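Side-chain contacts in pyruvate synthase subunit PorC (Thermotoga maritima MSB8, PDB 2RAA), which forms the gamma chain of a heterotetrameric pyruvate synthase, which converts pyruvate and CoA to acetyl-CoA and CO2 while reducing ferredoxin: residues A40-E45 and L166-K171; K33-M38 and P152-L157; A140-K145 and L193-E198. All coordinates share one frame; numbering follows the deposited sequence.

Contact 1 of 3, residues A40-E45 and L166-K171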
# COMPACT_ATOMS: atom_id res chain seq x y z
N ALA A 40 5.17 1.95 -8.80
CA ALA A 40 5.21 2.20 -10.24
C ALA A 40 6.66 2.21 -10.72
O ALA A 40 7.04 1.49 -11.65
CB ALA A 40 4.47 3.55 -10.59
N GLU A 41 7.48 3.01 -10.06
CA GLU A 41 8.92 3.05 -10.44
C GLU A 41 9.58 1.69 -10.42
O GLU A 41 10.35 1.38 -11.32
CB GLU A 41 9.67 4.09 -9.60
CG GLU A 41 9.60 5.45 -10.26
CD GLU A 41 9.84 6.61 -9.33
OE1 GLU A 41 10.28 6.40 -8.17
OE2 GLU A 41 9.57 7.75 -9.80
N ALA A 42 9.23 0.85 -9.46
CA ALA A 42 9.76 -0.52 -9.38
C ALA A 42 9.37 -1.36 -10.58
O ALA A 42 10.19 -2.11 -11.13
CB ALA A 42 9.24 -1.18 -8.16
N ALA A 43 8.10 -1.29 -10.95
CA ALA A 43 7.59 -2.08 -12.10
C ALA A 43 8.18 -1.57 -13.43
O ALA A 43 8.38 -2.34 -14.37
CB ALA A 43 6.06 -2.06 -12.12
N LEU A 44 8.45 -0.26 -13.47
CA LEU A 44 9.04 0.38 -14.67
C LEU A 44 10.42 -0.20 -14.97
O LEU A 44 10.73 -0.57 -16.10
CB LEU A 44 9.15 1.88 -14.45
CG LEU A 44 9.56 2.75 -15.64
CD1 LEU A 44 8.59 2.63 -16.83
CD2 LEU A 44 9.67 4.20 -15.18
N GLU A 45 11.24 -0.30 -13.92
CA GLU A 45 12.58 -0.87 -14.04
C GLU A 45 12.53 -2.36 -14.38
O GLU A 45 13.44 -2.89 -14.99
CB GLU A 45 13.39 -0.58 -12.80
CG GLU A 45 13.60 0.95 -12.63
CD GLU A 45 14.13 1.38 -11.27
OE1 GLU A 45 14.44 0.52 -10.40
OE2 GLU A 45 14.25 2.61 -11.08
N LEU A 166 10.32 -8.09 -4.11
CA LEU A 166 10.66 -7.14 -3.04
C LEU A 166 12.00 -6.41 -3.35
O LEU A 166 12.17 -5.20 -3.12
CB LEU A 166 10.67 -7.86 -1.68
CG LEU A 166 10.51 -6.99 -0.42
CD1 LEU A 166 9.18 -6.29 -0.34
CD2 LEU A 166 10.66 -7.86 0.77
N GLU A 167 12.94 -7.14 -3.94
CA GLU A 167 14.24 -6.59 -4.32
C GLU A 167 14.06 -5.33 -5.22
O GLU A 167 14.84 -4.38 -5.13
CB GLU A 167 15.08 -7.67 -5.05
CG GLU A 167 14.73 -9.11 -4.63
N ALA A 168 13.06 -5.33 -6.09
CA ALA A 168 12.81 -4.18 -6.97
C ALA A 168 12.49 -2.89 -6.19
O ALA A 168 12.85 -1.80 -6.61
CB ALA A 168 11.68 -4.49 -7.94
N ILE A 169 11.79 -3.03 -5.08
CA ILE A 169 11.44 -1.88 -4.25
C ILE A 169 12.62 -1.49 -3.42
O ILE A 169 12.87 -0.32 -3.23
CB ILE A 169 10.18 -2.12 -3.42
CG1 ILE A 169 9.00 -2.25 -4.39
CG2 ILE A 169 9.91 -0.93 -2.41
CD1 ILE A 169 7.77 -2.65 -3.74
N GLU A 170 13.40 -2.47 -3.00
CA GLU A 170 14.61 -2.19 -2.29
C GLU A 170 15.57 -1.42 -3.18
O GLU A 170 16.15 -0.44 -2.73
CB GLU A 170 15.22 -3.47 -1.78
CG GLU A 170 14.38 -4.12 -0.68
CD GLU A 170 14.97 -5.43 -0.17
OE1 GLU A 170 16.12 -5.76 -0.55
OE2 GLU A 170 14.28 -6.12 0.63
N LYS A 171 15.74 -1.85 -4.43
CA LYS A 171 16.61 -1.14 -5.39
C LYS A 171 16.16 0.33 -5.49
O LYS A 171 16.97 1.25 -5.45
CB LYS A 171 16.64 -1.81 -6.79
CG LYS A 171 17.62 -3.03 -6.91
O HOH W 1 13.63 -1.47 -9.10
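Ala42 packs its methyl group against the turn of Ala168 and Ile169. Its CB lies 4.1 Å from Ala168 CB, and the two methyls sit side by side rather than end on. The same Ala42 CB is 3.9 Å from Ile169 CG1. Ile169 itself points away from helix 32-45, but its CG1 stands beside its own backbone N (chi1 -66°). This leaves the inner CH2 of the branch against Ala42, while the rest of the side chain packs on Leu154 and Val158 of helix 150-161. The small residues let the backbones come close, with Ala42 CA and Ala168 CA 5.3 Å apart. Next to the methyl pair, one water joins the helices by polar bonds. It donates to Glu45 OE1 at 2.5 Å and to Ala168 O at 2.6 Å, and so reaches a carbonyl of helix 166-176. The other carboxylate oxygen, Glu45 OE2, forms a salt bridge with Arg172, which also pairs with Glu41. Charged groups of both helices thus border the alanine contact. This is close helix-helix packing through alanines, in an alpha/beta fold where helix 32-45 also lies against strand 50-55.

Contact 2 of 3, residues K33-M38 and P152-L157. With SO4 (sulfate ion), chain B.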
# COMPACT_ATOMS: atom_id res chain seq x y z
N LYS A 33 0.86 8.85 -2.07
CA LYS A 33 1.33 9.23 -3.40
C LYS A 33 2.75 8.71 -3.64
O LYS A 33 3.05 8.09 -4.67
CB LYS A 33 1.23 10.75 -3.62
CG LYS A 33 1.93 11.32 -4.91
CD LYS A 33 1.94 12.87 -4.98
N SER A 34 3.64 8.92 -2.67
CA SER A 34 5.02 8.44 -2.83
C SER A 34 5.11 6.92 -2.93
O SER A 34 5.91 6.41 -3.71
CB SER A 34 5.90 8.94 -1.68
OG SER A 34 5.24 8.76 -0.44
N ALA A 35 4.29 6.20 -2.15
CA ALA A 35 4.33 4.74 -2.13
C ALA A 35 3.87 4.20 -3.48
O ALA A 35 4.46 3.28 -4.05
CB ALA A 35 3.46 4.21 -0.99
N SER A 36 2.78 4.80 -3.95
CA SER A 36 2.24 4.58 -5.26
C SER A 36 3.32 4.83 -6.33
O SER A 36 3.57 3.97 -7.19
CB SER A 36 1.07 5.51 -5.44
OG SER A 36 0.57 5.41 -6.74
N GLN A 37 4.01 5.97 -6.25
CA GLN A 37 5.06 6.26 -7.22
C GLN A 37 6.12 5.20 -7.22
O GLN A 37 6.50 4.70 -8.28
CB GLN A 37 5.73 7.61 -6.95
CG GLN A 37 4.94 8.80 -7.50
CD GLN A 37 5.08 8.91 -9.01
OE1 GLN A 37 6.19 9.17 -9.54
NE2 GLN A 37 3.96 8.69 -9.73
N MSE A 38 6.56 4.82 -6.03
CA MSE A 38 7.66 3.88 -5.84
C MSE A 38 7.37 2.51 -6.40
O MSE A 38 8.23 1.83 -6.97
CB MSE A 38 7.95 3.78 -4.34
CG MSE A 38 9.35 3.38 -4.01
SE MSE A 38 9.68 3.25 -2.10
CE MSE A 38 8.46 4.59 -1.30
N PRO A 152 6.19 0.12 5.08
CA PRO A 152 5.69 -1.21 5.43
C PRO A 152 4.43 -1.61 4.67
O PRO A 152 4.23 -2.79 4.37
CB PRO A 152 5.42 -1.09 6.93
CG PRO A 152 6.32 0.02 7.40
CD PRO A 152 6.25 1.01 6.26
N MSE A 153 3.56 -0.66 4.34
CA MSE A 153 2.37 -1.00 3.56
C MSE A 153 2.78 -1.48 2.16
O MSE A 153 2.20 -2.43 1.60
CB MSE A 153 1.39 0.15 3.49
CG MSE A 153 0.72 0.45 4.81
SE MSE A 153 -0.38 -0.97 5.49
CE MSE A 153 -2.03 -0.62 4.42
N LEU A 154 3.79 -0.85 1.59
CA LEU A 154 4.32 -1.36 0.33
C LEU A 154 4.80 -2.78 0.45
O LEU A 154 4.56 -3.60 -0.41
CB LEU A 154 5.50 -0.52 -0.13
CG LEU A 154 5.25 0.39 -1.29
CD1 LEU A 154 6.53 1.11 -1.51
CD2 LEU A 154 4.87 -0.49 -2.46
N GLY A 155 5.58 -3.06 1.48
CA GLY A 155 6.08 -4.42 1.68
C GLY A 155 4.96 -5.42 1.87
O GLY A 155 4.95 -6.50 1.27
N ALA A 156 4.02 -5.08 2.71
CA ALA A 156 2.77 -5.86 2.84
C ALA A 156 2.12 -6.11 1.50
O ALA A 156 1.71 -7.21 1.20
CB ALA A 156 1.80 -5.18 3.75
N LEU A 157 2.02 -5.07 0.68
CA LEU A 157 1.41 -5.17 -0.65
C LEU A 157 2.09 -6.17 -1.55
O LEU A 157 1.44 -6.95 -2.26
CB LEU A 157 1.47 -3.81 -1.33
CG LEU A 157 0.70 -3.63 -2.64
CD1 LEU A 157 -0.80 -3.99 -2.53
CD2 LEU A 157 0.93 -2.21 -3.04
S SO4 B . 0.75 12.06 0.22
O1 SO4 B . -0.33 11.10 0.13
O2 SO4 B . 1.04 12.21 1.65
O3 SO4 B . 1.99 11.54 -0.38
O4 SO4 B . 0.27 13.26 -0.44
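Ala35 and Met38, one turn apart on helix 32-45, both pack against Leu154. Earlier in the segment, the backbone N of Lys33 makes two weak hydrogen bonds, each 3.4 Å, to O1 and O3 of a sulfate, probably from the crystallisation liquor. Gly29 N, Gly31 N and Tyr56 OH bind the same ion, which therefore sits by the start of the helix. Ser34 OG hydrogen-bonds back to Gly31 O. Ala35 CB then meets the branch point of the leucine, 4.2 Å from Leu154 CG. The Ala35 carbonyl oxygen also lies 3.9 Å from Leu154 CD1. The Ser36 side chain starts away from helix 150-161, and its backbone O accepts a hydrogen bond from Asn69 ND2. Met38 is a selenomethionine. Its CG is anti to the backbone N (chi1 -155°), and the chain bends at its last torsion. SE and CE both border one methyl, with SE 3.9 Å and CE 4.0 Å from Leu154 CD1. The side chains that meet are all apolar, and the contact is buried near the centre of the chain. Trp24 of strand 19-27 touches Ala35 and Leu157, Leu111 of strand 109-113 lies against Met153, Ala156 and Leu157, and helix 136-143 packs on Pro152.

Contact 3 of 3, residues A140-K145 and L193-E198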
# COMPACT_ATOMS: atom_id res chain seq x y z
N ALA A 140 7.18 1.21 11.33
CA ALA A 140 7.92 2.41 10.94
C ALA A 140 8.47 3.16 12.14
O ALA A 140 9.60 3.69 12.10
CB ALA A 140 7.01 3.33 10.12
N LEU A 141 7.70 3.25 13.23
CA LEU A 141 8.25 3.96 14.39
C LEU A 141 9.48 3.24 14.89
O LEU A 141 10.43 3.87 15.35
CB LEU A 141 7.23 4.09 15.52
CG LEU A 141 6.14 5.14 15.34
CD1 LEU A 141 5.00 4.72 16.24
CD2 LEU A 141 6.63 6.58 15.64
N GLN A 142 9.47 1.91 14.78
CA GLN A 142 10.59 1.10 15.23
C GLN A 142 11.80 1.22 14.31
O GLN A 142 12.94 1.34 14.76
CB GLN A 142 10.17 -0.38 15.32
CG GLN A 142 9.19 -0.70 16.43
CD GLN A 142 9.24 -2.16 16.87
OE1 GLN A 142 8.29 -2.92 16.66
NE2 GLN A 142 10.37 -2.55 17.48
N GLU A 143 11.54 1.18 13.01
CA GLU A 143 12.61 1.07 12.06
C GLU A 143 13.14 2.39 11.55
O GLU A 143 14.37 2.60 11.53
CB GLU A 143 12.19 0.18 10.88
CG GLU A 143 11.93 -1.28 11.25
CD GLU A 143 13.14 -1.98 11.92
OE1 GLU A 143 14.32 -1.59 11.74
OE2 GLU A 143 12.87 -2.97 12.62
N ILE A 144 12.22 3.27 11.12
CA ILE A 144 12.64 4.57 10.57
C ILE A 144 12.42 5.72 11.59
O ILE A 144 12.72 6.86 11.29
CB ILE A 144 12.03 4.89 9.21
CG1 ILE A 144 10.51 5.14 9.32
CG2 ILE A 144 12.40 3.76 8.19
CD1 ILE A 144 9.83 5.77 8.06
N LYS A 145 11.88 5.39 12.76
CA LYS A 145 11.62 6.38 13.78
C LYS A 145 10.61 7.44 13.39
O LYS A 145 10.70 8.55 13.85
CB LYS A 145 12.95 7.02 14.19
CG LYS A 145 13.93 6.00 14.78
CD LYS A 145 15.26 6.68 15.10
CE LYS A 145 16.33 5.72 15.62
NZ LYS A 145 17.51 6.52 16.10
N LEU A 193 10.43 -1.98 4.98
CA LEU A 193 9.75 -2.66 3.87
C LEU A 193 9.66 -4.16 4.16
O LEU A 193 8.59 -4.72 4.13
CB LEU A 193 10.42 -2.36 2.54
CG LEU A 193 9.84 -3.09 1.32
CD1 LEU A 193 8.57 -2.39 0.72
CD2 LEU A 193 10.92 -3.21 0.30
N ARG A 194 10.80 -4.78 4.51
CA ARG A 194 10.86 -6.19 4.82
C ARG A 194 9.92 -6.60 5.95
O ARG A 194 9.24 -7.60 5.82
CB ARG A 194 12.28 -6.58 5.20
CG ARG A 194 13.30 -6.50 4.06
CD ARG A 194 14.59 -7.23 4.44
NE ARG A 194 15.81 -6.59 3.90
CZ ARG A 194 16.74 -5.94 4.63
NH1 ARG A 194 16.63 -5.81 5.95
NH2 ARG A 194 17.80 -5.42 4.01
N ARG A 195 9.91 -5.84 7.06
CA ARG A 195 9.03 -6.17 8.15
C ARG A 195 7.54 -6.06 7.81
O ARG A 195 6.73 -6.79 8.38
CB ARG A 195 9.38 -5.37 9.44
CG ARG A 195 10.54 -6.02 10.28
CD ARG A 195 10.62 -5.39 11.68
NE ARG A 195 9.40 -5.59 12.48
CZ ARG A 195 9.05 -4.85 13.54
NH1 ARG A 195 9.82 -3.84 13.90
NH2 ARG A 195 7.90 -5.08 14.21
N GLY A 196 7.13 -5.14 6.92
CA GLY A 196 5.72 -5.14 6.47
C GLY A 196 5.48 -6.39 5.59
O GLY A 196 4.41 -7.01 5.62
N TYR A 197 6.48 -6.76 4.81
CA TYR A 197 6.39 -7.96 3.95
C TYR A 197 6.18 -9.19 4.82
O TYR A 197 5.21 -9.90 4.63
CB TYR A 197 7.66 -8.12 3.13
CG TYR A 197 7.71 -9.35 2.24
CD1 TYR A 197 8.17 -10.55 2.73
CD2 TYR A 197 7.35 -9.28 0.90
CE1 TYR A 197 8.26 -11.68 1.93
CE2 TYR A 197 7.42 -10.40 0.08
CZ TYR A 197 7.88 -11.61 0.61
OH TYR A 197 7.97 -12.78 -0.17
N GLU A 198 7.05 -9.37 5.82
CA GLU A 198 6.99 -10.50 6.76
C GLU A 198 5.77 -10.57 7.65
O GLU A 198 5.23 -11.65 7.86
CB GLU A 198 8.21 -10.45 7.66
CG GLU A 198 9.49 -10.84 6.95
CD GLU A 198 10.75 -10.34 7.62
OE1 GLU A 198 10.72 -9.82 8.78
OE2 GLU A 198 11.79 -10.47 6.93
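Arg195 reaches across from helix 183-199 to Gln142 and Glu143, two adjacent residues near the end of helix 136-143. The contact is a surface salt bridge with an amide beside it, between two helices of an alpha/beta fold. The arginine chain bends at chi3 (62°), and its guanidinium comes edge-on to both partners. Its NH1 makes a weak, nearly straight bond of 3.4 Å to Glu143 OE2, the salt bridge of the pair. Both terminal nitrogens also converge on the amide oxygen: NH2 is 3.3 Å from Gln142 OE1, and NH1 is weakly bonded to it at the same length. NH2 comes from above the amide carbonyl plane, not along a lone pair, while OE1 stays near the plane of the guanidinium. The glutamine extends beyond CG and lays its amide nearly perpendicular to the guanidinium, with the planes 79° apart. Glu143 instead folds at chi2 (-57°), which carries its carboxylate toward helix 183-199. There its other oxygen, OE1, forms a salt bridge with Arg191. Arg195 NH2 is likewise shared, and pairs with Glu199 OE1. The two arginines and two glutamates thus form a charge network. A leucine in place of Arg195 would probably leave the Gln142 amide free to turn and Glu199 without this salt-bridge mate. Glu143 OE2 also rests against the aliphatic part of the arginine, 3.4 Å from Arg195 CD.

Contacts 1 and 2 are both buried and share helix 32-45, which meets helix 166-176 near one end and helix 150-161 closer to the chain centre. Contact 3 lies at the surface and joins two other helices. The chemistry follows this placing. Contact 2 is apolar between its helices, contact 1 adds a water and charged residues at its border, and contact 3 is carried by polar groups. The sites also touch one another. Ile169 of contact 1 packs on Leu154 of contact 2, and Leu193, in the 193-198 segment of contact 3, packs on Leu154, Leu166 and Ile169. Helices 150-161, 166-176 and 183-199 follow one another in the chain.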